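Local coordinates for protein MGS-M5 (Unidentified, PDB 4Q3N) that probably catalyses the NAD-dependent interconversion of L-lactate and pyruvate, at residues T27-L33 / R57-A63; E156-Y160 / H211-V216; G174-E180 / N300-L305. All blocks are in the same frame, centred on the assembly; numbering follows the deposited sequence.

Interaction 1 of 3, residues T27-L33 / R57-A63. With ACT (acetate ion), chain G; ACT (acetate ion), chain F.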
# COMPACT_ATOMS: atom_id res chain seq x y z
N THR A 27 2.33 9.09 -2.48
CA THR A 27 3.66 9.16 -3.12
C THR A 27 4.68 10.02 -2.40
O THR A 27 5.85 9.62 -2.23
CB THR A 27 3.51 9.73 -4.56
OG1 THR A 27 2.51 8.94 -5.18
CG2 THR A 27 4.85 9.58 -5.32
N VAL A 28 4.23 11.19 -1.96
CA VAL A 28 5.16 12.07 -1.23
C VAL A 28 4.41 12.68 -0.06
O VAL A 28 3.19 12.59 -0.02
CB VAL A 28 5.71 13.23 -2.13
CG1 VAL A 28 6.48 12.67 -3.31
CG2 VAL A 28 4.53 14.14 -2.63
N GLU A 29 5.15 13.32 0.85
CA GLU A 29 4.58 14.03 1.98
C GLU A 29 3.94 15.40 1.60
O GLU A 29 2.87 15.75 2.10
CB GLU A 29 5.67 14.30 3.01
CG GLU A 29 5.12 15.01 4.27
CD GLU A 29 6.16 15.25 5.34
OE1 GLU A 29 7.13 14.44 5.45
OE2 GLU A 29 5.99 16.21 6.13
N GLU A 30 4.64 16.20 0.77
CA GLU A 30 4.26 17.62 0.60
C GLU A 30 3.98 17.98 -0.84
O GLU A 30 4.79 17.68 -1.71
CB GLU A 30 5.38 18.54 1.10
CG GLU A 30 5.88 18.34 2.47
CD GLU A 30 6.92 19.42 2.81
OE1 GLU A 30 8.13 19.12 2.74
OE2 GLU A 30 6.50 20.58 3.07
N LEU A 31 2.87 18.67 -1.07
CA LEU A 31 2.43 19.03 -2.40
C LEU A 31 2.10 20.53 -2.41
O LEU A 31 1.42 21.00 -1.50
CB LEU A 31 1.19 18.21 -2.73
CG LEU A 31 0.49 18.26 -4.06
CD1 LEU A 31 1.51 17.88 -5.10
CD2 LEU A 31 -0.72 17.31 -4.05
N VAL A 32 2.58 21.26 -3.42
CA VAL A 32 2.22 22.67 -3.54
C VAL A 32 1.65 22.87 -4.94
O VAL A 32 2.24 22.40 -5.91
CB VAL A 32 3.40 23.60 -3.32
CG1 VAL A 32 2.95 25.08 -3.49
CG2 VAL A 32 4.06 23.39 -1.91
N LEU A 33 0.49 23.51 -5.02
CA LEU A 33 -0.20 23.73 -6.28
C LEU A 33 -0.04 25.19 -6.71
O LEU A 33 -0.34 26.11 -5.91
CB LEU A 33 -1.69 23.40 -6.15
CG LEU A 33 -1.97 21.99 -5.57
CD1 LEU A 33 -3.48 21.83 -5.48
CD2 LEU A 33 -1.38 20.86 -6.46
N ARG A 57 -1.79 8.32 3.62
CA ARG A 57 -0.59 9.01 4.10
C ARG A 57 -0.86 10.40 4.62
O ARG A 57 -1.67 11.11 4.03
CB ARG A 57 0.46 9.13 2.98
CG ARG A 57 1.85 9.58 3.51
CD ARG A 57 2.90 9.67 2.37
NE ARG A 57 4.20 10.12 2.87
CZ ARG A 57 5.36 9.97 2.19
NH1 ARG A 57 5.34 9.39 0.99
NH2 ARG A 57 6.52 10.37 2.70
N LYS A 58 -0.19 10.78 5.73
CA LYS A 58 -0.27 12.16 6.21
C LYS A 58 0.38 13.02 5.12
O LYS A 58 1.48 12.69 4.65
CB LYS A 58 0.42 12.34 7.57
CG LYS A 58 0.50 13.82 8.13
CD LYS A 58 1.74 14.54 7.55
CE LYS A 58 1.89 16.02 7.87
NZ LYS A 58 2.25 16.20 9.26
N MET A 59 -0.28 14.12 4.73
CA MET A 59 0.33 15.02 3.76
C MET A 59 0.09 16.45 4.11
O MET A 59 -0.84 16.76 4.84
CB MET A 59 -0.25 14.78 2.34
CG MET A 59 0.09 13.39 1.81
SD MET A 59 -0.60 13.08 0.17
CE MET A 59 0.33 14.27 -0.83
N SER A 60 0.95 17.31 3.59
CA SER A 60 0.78 18.76 3.64
C SER A 60 0.48 19.24 2.22
O SER A 60 1.30 19.05 1.31
CB SER A 60 2.04 19.44 4.16
OG SER A 60 2.11 19.38 5.56
N ILE A 61 -0.68 19.83 2.01
CA ILE A 61 -1.05 20.30 0.67
C ILE A 61 -1.53 21.75 0.70
O ILE A 61 -2.37 22.10 1.54
CB ILE A 61 -2.19 19.43 0.05
CG1 ILE A 61 -1.84 17.93 0.10
CG2 ILE A 61 -2.52 19.93 -1.43
CD1 ILE A 61 -2.98 17.06 -0.51
N LYS A 62 -0.98 22.60 -0.17
CA LYS A 62 -1.45 23.98 -0.20
C LYS A 62 -1.31 24.59 -1.60
O LYS A 62 -0.56 24.08 -2.44
CB LYS A 62 -0.66 24.82 0.79
CG LYS A 62 0.70 25.17 0.29
CD LYS A 62 1.49 25.99 1.33
CE LYS A 62 2.87 26.36 0.77
NZ LYS A 62 3.46 27.49 1.51
N ALA A 63 -2.03 25.69 -1.87
CA ALA A 63 -1.76 26.46 -3.09
C ALA A 63 -0.58 27.34 -2.75
O ALA A 63 -0.52 27.85 -1.64
CB ALA A 63 -3.03 27.38 -3.51
C ACT G . 8.81 9.02 0.04
O ACT G . 7.98 8.18 0.49
OXT ACT G . 8.80 10.18 0.54
CH3 ACT G . 9.76 8.63 -1.05
C ACT F . -0.67 17.46 10.86
O ACT F . -1.72 18.17 10.71
OXT ACT F . 0.37 17.96 11.39
CH3 ACT F . -0.63 16.03 10.37
O HOH W 1 7.68 11.82 4.95
O HOH W 2 4.74 18.64 5.93
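Leu-31 and Ile-61 stand side by side in a parallel strand pair, 30-33 with 60-63, whose directions differ by 10° and whose axes lie 4.6 Å apart. Four backbone bonds fix this register: Ser-60 N to Glu-29 O (2.9 Å), Leu-31 N to Ser-60 O, Lys-62 N to Leu-31 O, the longest at 3.2 Å, and Leu-33 N to Lys-62 O (2.8 Å).

Polar contacts gather where the strands begin. The guanidinium of Arg-57, carried on a chain extended from CG to NE, lies flat over the backbone, with Glu-29 N 3.6 Å from its CZ and above the centre of the plane. At its edge NH1 (2.9 Å to O) and NH2 donate to an acetate, and a water joins NH2 to Glu-29 OE1; that carboxylate's main partner, however, is Arg-2 of the second subunit.

Bent at chi3 (66°), Met-59 sets its CE methyl against a carbonyl oxygen, 3.4 Å from Val-28 O. The same methyl makes an apolar contact with Leu-31 CB at 4.5 Å; a further one, between Leu-31 CD2 and Ile-61 CG2, is doubtful because it may hold for one of two leucine conformers.

As part of a beta-alpha-beta unit, the pair forms one margin of the Rossmann sheet: strand 5-9 flanks 30-34, and helices 13-25 and 38-49 pack on the face of Leu-31.

Interaction 2 of 3, residues E156-Y160 / H211-V216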
# COMPACT_ATOMS: atom_id res chain seq x y z
N GLU A 156 -2.68 -2.87 -24.29
CA GLU A 156 -3.29 -3.47 -25.49
C GLU A 156 -2.81 -4.92 -25.68
O GLU A 156 -3.59 -5.81 -25.97
CB GLU A 156 -2.96 -2.67 -26.76
CG GLU A 156 -3.58 -1.23 -26.79
CD GLU A 156 -5.11 -1.23 -26.83
OE1 GLU A 156 -5.69 -2.29 -27.15
OE2 GLU A 156 -5.73 -0.15 -26.55
N ILE A 157 -1.50 -5.11 -25.57
CA ILE A 157 -0.93 -6.46 -25.66
C ILE A 157 -1.57 -7.39 -24.62
O ILE A 157 -1.91 -8.53 -24.96
CB ILE A 157 0.59 -6.41 -25.48
CG1 ILE A 157 1.26 -5.69 -26.68
CG2 ILE A 157 1.19 -7.79 -25.32
CD1 ILE A 157 2.74 -5.30 -26.32
N SER A 158 -1.83 -6.88 -23.42
CA SER A 158 -2.32 -7.74 -22.34
C SER A 158 -3.71 -8.25 -22.65
O SER A 158 -4.08 -9.36 -22.23
CB SER A 158 -2.33 -7.01 -20.99
OG SER A 158 -3.40 -6.10 -20.95
N GLN A 159 -4.48 -7.46 -23.38
CA GLN A 159 -5.80 -7.87 -23.77
C GLN A 159 -5.79 -9.01 -24.80
O GLN A 159 -6.78 -9.75 -24.90
CB GLN A 159 -6.62 -6.66 -24.33
CG GLN A 159 -6.86 -5.58 -23.29
CD GLN A 159 -7.38 -6.11 -21.97
OE1 GLN A 159 -8.57 -6.33 -21.82
NE2 GLN A 159 -6.48 -6.29 -20.97
N TYR A 160 -4.74 -9.14 -25.61
CA TYR A 160 -4.65 -10.30 -26.52
C TYR A 160 -4.24 -11.58 -25.75
O TYR A 160 -4.83 -12.65 -25.91
CB TYR A 160 -3.60 -10.07 -27.64
CG TYR A 160 -4.16 -9.19 -28.73
CD1 TYR A 160 -4.18 -7.82 -28.57
CD2 TYR A 160 -4.70 -9.74 -29.90
CE1 TYR A 160 -4.74 -6.98 -29.55
CE2 TYR A 160 -5.29 -8.90 -30.87
CZ TYR A 160 -5.28 -7.53 -30.68
OH TYR A 160 -5.80 -6.67 -31.63
N HIS A 211 -1.99 -3.59 -35.83
CA HIS A 211 -3.23 -3.06 -35.27
C HIS A 211 -2.99 -2.38 -33.93
O HIS A 211 -3.51 -1.30 -33.67
CB HIS A 211 -4.25 -4.16 -35.06
CG HIS A 211 -5.50 -3.65 -34.44
ND1 HIS A 211 -5.84 -3.88 -33.13
CD2 HIS A 211 -6.49 -2.88 -34.95
CE1 HIS A 211 -6.99 -3.29 -32.86
NE2 HIS A 211 -7.40 -2.67 -33.94
N ILE A 212 -2.21 -3.04 -33.09
CA ILE A 212 -1.89 -2.49 -31.77
C ILE A 212 -1.16 -1.15 -31.88
O ILE A 212 -1.47 -0.21 -31.13
CB ILE A 212 -1.04 -3.53 -30.92
CG1 ILE A 212 -1.95 -4.70 -30.53
CG2 ILE A 212 -0.43 -2.84 -29.70
CD1 ILE A 212 -1.21 -6.01 -29.92
N TYR A 213 -0.20 -1.06 -32.80
CA TYR A 213 0.47 0.22 -33.03
C TYR A 213 -0.55 1.31 -33.38
O TYR A 213 -0.54 2.40 -32.82
CB TYR A 213 1.56 0.08 -34.12
CG TYR A 213 1.95 1.40 -34.81
CD1 TYR A 213 2.76 2.37 -34.19
CD2 TYR A 213 1.49 1.66 -36.07
CE1 TYR A 213 3.08 3.59 -34.89
CE2 TYR A 213 1.79 2.82 -36.74
CZ TYR A 213 2.57 3.78 -36.16
OH TYR A 213 2.80 4.94 -36.91
N LEU A 214 -1.47 0.99 -34.30
CA LEU A 214 -2.50 1.96 -34.69
C LEU A 214 -3.35 2.37 -33.51
O LEU A 214 -3.63 3.56 -33.31
CB LEU A 214 -3.38 1.38 -35.80
CG LEU A 214 -2.64 1.06 -37.12
CD1 LEU A 214 -3.55 0.52 -38.25
CD2 LEU A 214 -1.89 2.28 -37.60
N LYS A 215 -3.73 1.40 -32.68
CA LYS A 215 -4.53 1.70 -31.47
C LYS A 215 -3.78 2.64 -30.55
O LYS A 215 -4.34 3.57 -29.96
CB LYS A 215 -4.84 0.40 -30.67
CG LYS A 215 -5.92 -0.48 -31.26
CD LYS A 215 -7.29 0.22 -31.16
CE LYS A 215 -7.71 0.44 -29.68
NZ LYS A 215 -7.89 -0.81 -28.86
N VAL A 216 -2.50 2.37 -30.38
CA VAL A 216 -1.70 3.25 -29.53
C VAL A 216 -1.60 4.66 -30.12
O VAL A 216 -1.77 5.66 -29.41
CB VAL A 216 -0.28 2.66 -29.31
CG1 VAL A 216 0.66 3.69 -28.65
CG2 VAL A 216 -0.38 1.39 -28.47
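The phenol ring of Tyr-160 meets His-211 at its edge, where ND1 lies near the ring plane, 3.2 Å from OH; this is a weak hydrogen bond that either partner could donate. Glu-156 O, one turn back on the same helix, also sits in the ring plane. Ile-212 reaches the ring obliquely, its CD1 3.7 Å from Tyr-160 CE1, and the isoleucine and the tyrosine run antiparallel alongside one another.

A second flat group, the Glu-156 carboxylate, forms a salt bridge with Lys-215, whose NZ is 3.2 Å from OE1 and equally far from OE2. Both bonds are weak, and the lysine lies roughly perpendicular to the glutamate. Three successive bends, at chi2, chi3 and chi4, curl the lysine and bring its amine in front of the two oxygens, tilted out of their plane.

The contact pairs helices 147-161 and 206-227 of the C-terminal domain at 139°, with their axes 10.9 Å apart locally, a spacing wide enough for side chains to stand between them. Beneath the polar pairs Ile-212 fills that space: CG2 touches Glu-156 CB (3.9 Å), and CD1 touches Ile-157 CG1 (4.1 Å). The Tyr-160 side chain also packs on Ile-204, one of the residues of the sodium site.

Interaction 3 of 3, residues G174-E180 / N300-L305; sequences GEHGDSE and NSANIL. With ACT (acetate ion), chain J.
Ser-301 faces Ser-179 hydroxyl to hydroxyl, the two OG atoms a short 2.5 Å apart. Rotated roughly opposite its own amide nitrogen (chi1 -152°), the Ser-301 hydroxyl reaches from the helix into the loop, where it also accepts Glu-175 N at 2.8 Å along a fairly straight N-H path (161°). Where its own proton goes is not settled, since Ser-179 O is a second, weak candidate.

Glu-175 is turned so that its extended chain runs back beside the loop. OE1 is gripped twice, by Ser-179 OG at 2.7 Å and Ser-179 N at 3.2 Å, which reach its anti side from opposite faces of the carboxylate plane. The side chain crosses Leu-305 obliquely, CG to CD2 4.0 Å. With an alanine here, Ser-179 OG and N would probably lose their shared acceptor, leaving the hydroxyl freer to turn away from Ser-301.

The loop carries the sequence GEHGD, consistent with the segment that bears the active-site histidine in lactate and malate dehydrogenases. His-176 ND1 bonds Asp-149, as in the family's His-Asp pair, and NE2 donates to OXT of an acetate, probably from the crystallisation liquor, that meets the ring at its edge. A type I turn from Gly-177 to Glu-180 brings Ser-179 round to helix 292-311, where its CB rests 3.7 Å from Ile-304 CD1. A water spans Ser-179 O and Asn-300 ND2.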
# COMPACT_ATOMS: atom_id res chain seq x y z
N GLY A 174 10.48 7.48 -29.31
CA GLY A 174 10.43 8.59 -30.26
C GLY A 174 9.58 9.75 -29.77
O GLY A 174 9.43 9.97 -28.54
N GLU A 175 9.05 10.51 -30.72
CA GLU A 175 8.20 11.66 -30.40
C GLU A 175 6.92 11.17 -29.74
O GLU A 175 6.32 10.22 -30.20
CB GLU A 175 7.87 12.41 -31.69
CG GLU A 175 6.88 13.52 -31.51
CD GLU A 175 6.27 13.97 -32.85
OE1 GLU A 175 6.13 13.16 -33.79
OE2 GLU A 175 5.95 15.18 -32.95
N HIS A 176 6.50 11.79 -28.65
CA HIS A 176 5.15 11.54 -28.11
C HIS A 176 4.16 12.26 -29.07
O HIS A 176 3.84 13.41 -28.88
CB HIS A 176 5.04 12.07 -26.68
CG HIS A 176 3.65 12.09 -26.10
ND1 HIS A 176 2.93 10.95 -25.84
CD2 HIS A 176 2.89 13.12 -25.66
CE1 HIS A 176 1.77 11.27 -25.29
NE2 HIS A 176 1.72 12.59 -25.17
N GLY A 177 3.69 11.56 -30.09
CA GLY A 177 2.95 12.21 -31.19
C GLY A 177 2.99 11.25 -32.36
O GLY A 177 3.33 10.05 -32.17
N ASP A 178 2.69 11.76 -33.55
CA ASP A 178 2.40 10.94 -34.73
C ASP A 178 3.57 10.10 -35.20
O ASP A 178 3.37 9.09 -35.86
CB ASP A 178 1.92 11.82 -35.91
CG ASP A 178 0.58 12.54 -35.64
OD1 ASP A 178 -0.22 12.07 -34.80
OD2 ASP A 178 0.34 13.59 -36.29
N SER A 179 4.80 10.49 -34.86
CA SER A 179 5.98 9.75 -35.34
C SER A 179 6.54 8.74 -34.31
O SER A 179 7.57 8.12 -34.54
CB SER A 179 7.08 10.74 -35.81
OG SER A 179 7.83 11.26 -34.70
N GLU A 180 5.86 8.53 -33.19
CA GLU A 180 6.28 7.46 -32.28
C GLU A 180 6.21 6.09 -32.92
O GLU A 180 5.52 5.88 -33.88
CB GLU A 180 5.42 7.41 -31.03
CG GLU A 180 3.99 6.95 -31.35
CD GLU A 180 3.06 7.25 -30.22
OE1 GLU A 180 3.49 7.96 -29.29
OE2 GLU A 180 1.91 6.77 -30.24
N ASN A 300 13.74 9.54 -38.02
CA ASN A 300 12.67 10.34 -38.57
C ASN A 300 12.06 11.20 -37.46
O ASN A 300 11.84 12.40 -37.61
CB ASN A 300 11.60 9.45 -39.20
CG ASN A 300 10.32 10.21 -39.55
OD1 ASN A 300 10.36 11.15 -40.34
ND2 ASN A 300 9.19 9.80 -38.97
N SER A 301 11.80 10.57 -36.34
CA SER A 301 11.17 11.21 -35.21
C SER A 301 12.08 12.34 -34.68
O SER A 301 11.63 13.44 -34.38
CB SER A 301 10.92 10.12 -34.16
OG SER A 301 9.83 10.43 -33.38
N ALA A 302 13.37 12.06 -34.56
CA ALA A 302 14.32 13.06 -34.09
C ALA A 302 14.44 14.23 -35.08
O ALA A 302 14.61 15.39 -34.69
CB ALA A 302 15.69 12.44 -33.86
N ASN A 303 14.40 13.91 -36.36
CA ASN A 303 14.51 14.97 -37.38
C ASN A 303 13.33 15.93 -37.30
O ASN A 303 13.47 17.15 -37.45
CB ASN A 303 14.63 14.36 -38.75
CG ASN A 303 16.01 13.75 -38.97
OD1 ASN A 303 16.96 14.09 -38.26
ND2 ASN A 303 16.13 12.84 -39.93
N ILE A 304 12.17 15.37 -37.01
CA ILE A 304 10.93 16.13 -36.91
C ILE A 304 11.00 17.11 -35.73
O ILE A 304 10.66 18.27 -35.87
CB ILE A 304 9.72 15.14 -36.75
CG1 ILE A 304 9.42 14.49 -38.11
CG2 ILE A 304 8.46 15.89 -36.24
CD1 ILE A 304 8.39 13.35 -38.05
N LEU A 305 11.48 16.63 -34.59
CA LEU A 305 11.62 17.46 -33.41
C LEU A 305 12.71 18.49 -33.59
O LEU A 305 12.56 19.68 -33.20
CB LEU A 305 11.92 16.59 -32.17
CG LEU A 305 10.81 15.60 -31.78
CD1 LEU A 305 11.33 14.53 -30.77
CD2 LEU A 305 9.61 16.36 -31.19
C ACT J . -1.33 13.64 -22.52
O ACT J . -1.63 12.48 -22.14
OXT ACT J . -0.37 13.76 -23.37
CH3 ACT J . -2.16 14.78 -21.98
O HOH W 3 9.12 7.76 -36.67

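Overall arrangement
Interaction 1 belongs to the NAD-binding part of the chain, interactions 2 and 3 to the C-terminal part. The centre of interaction 1 is about 36 Å from that of interaction 2 and about 35 Å from that of interaction 3, with nearest atoms about 23 and 20 Å apart, so neither pair touches. Interactions 2 and 3 are neighbours, centres about 20 Å apart, and their segments alternate along the chain. They meet through Glu-180: its O lies 3.5 Å from Tyr-213 CE1, and its OE2 3.7 Å from Val-216 CG1. Helix 206-227 therefore packs directly on the loop holding the probable active-site histidine, while the sodium ion lies about 9 Å from the side chain of Tyr-160.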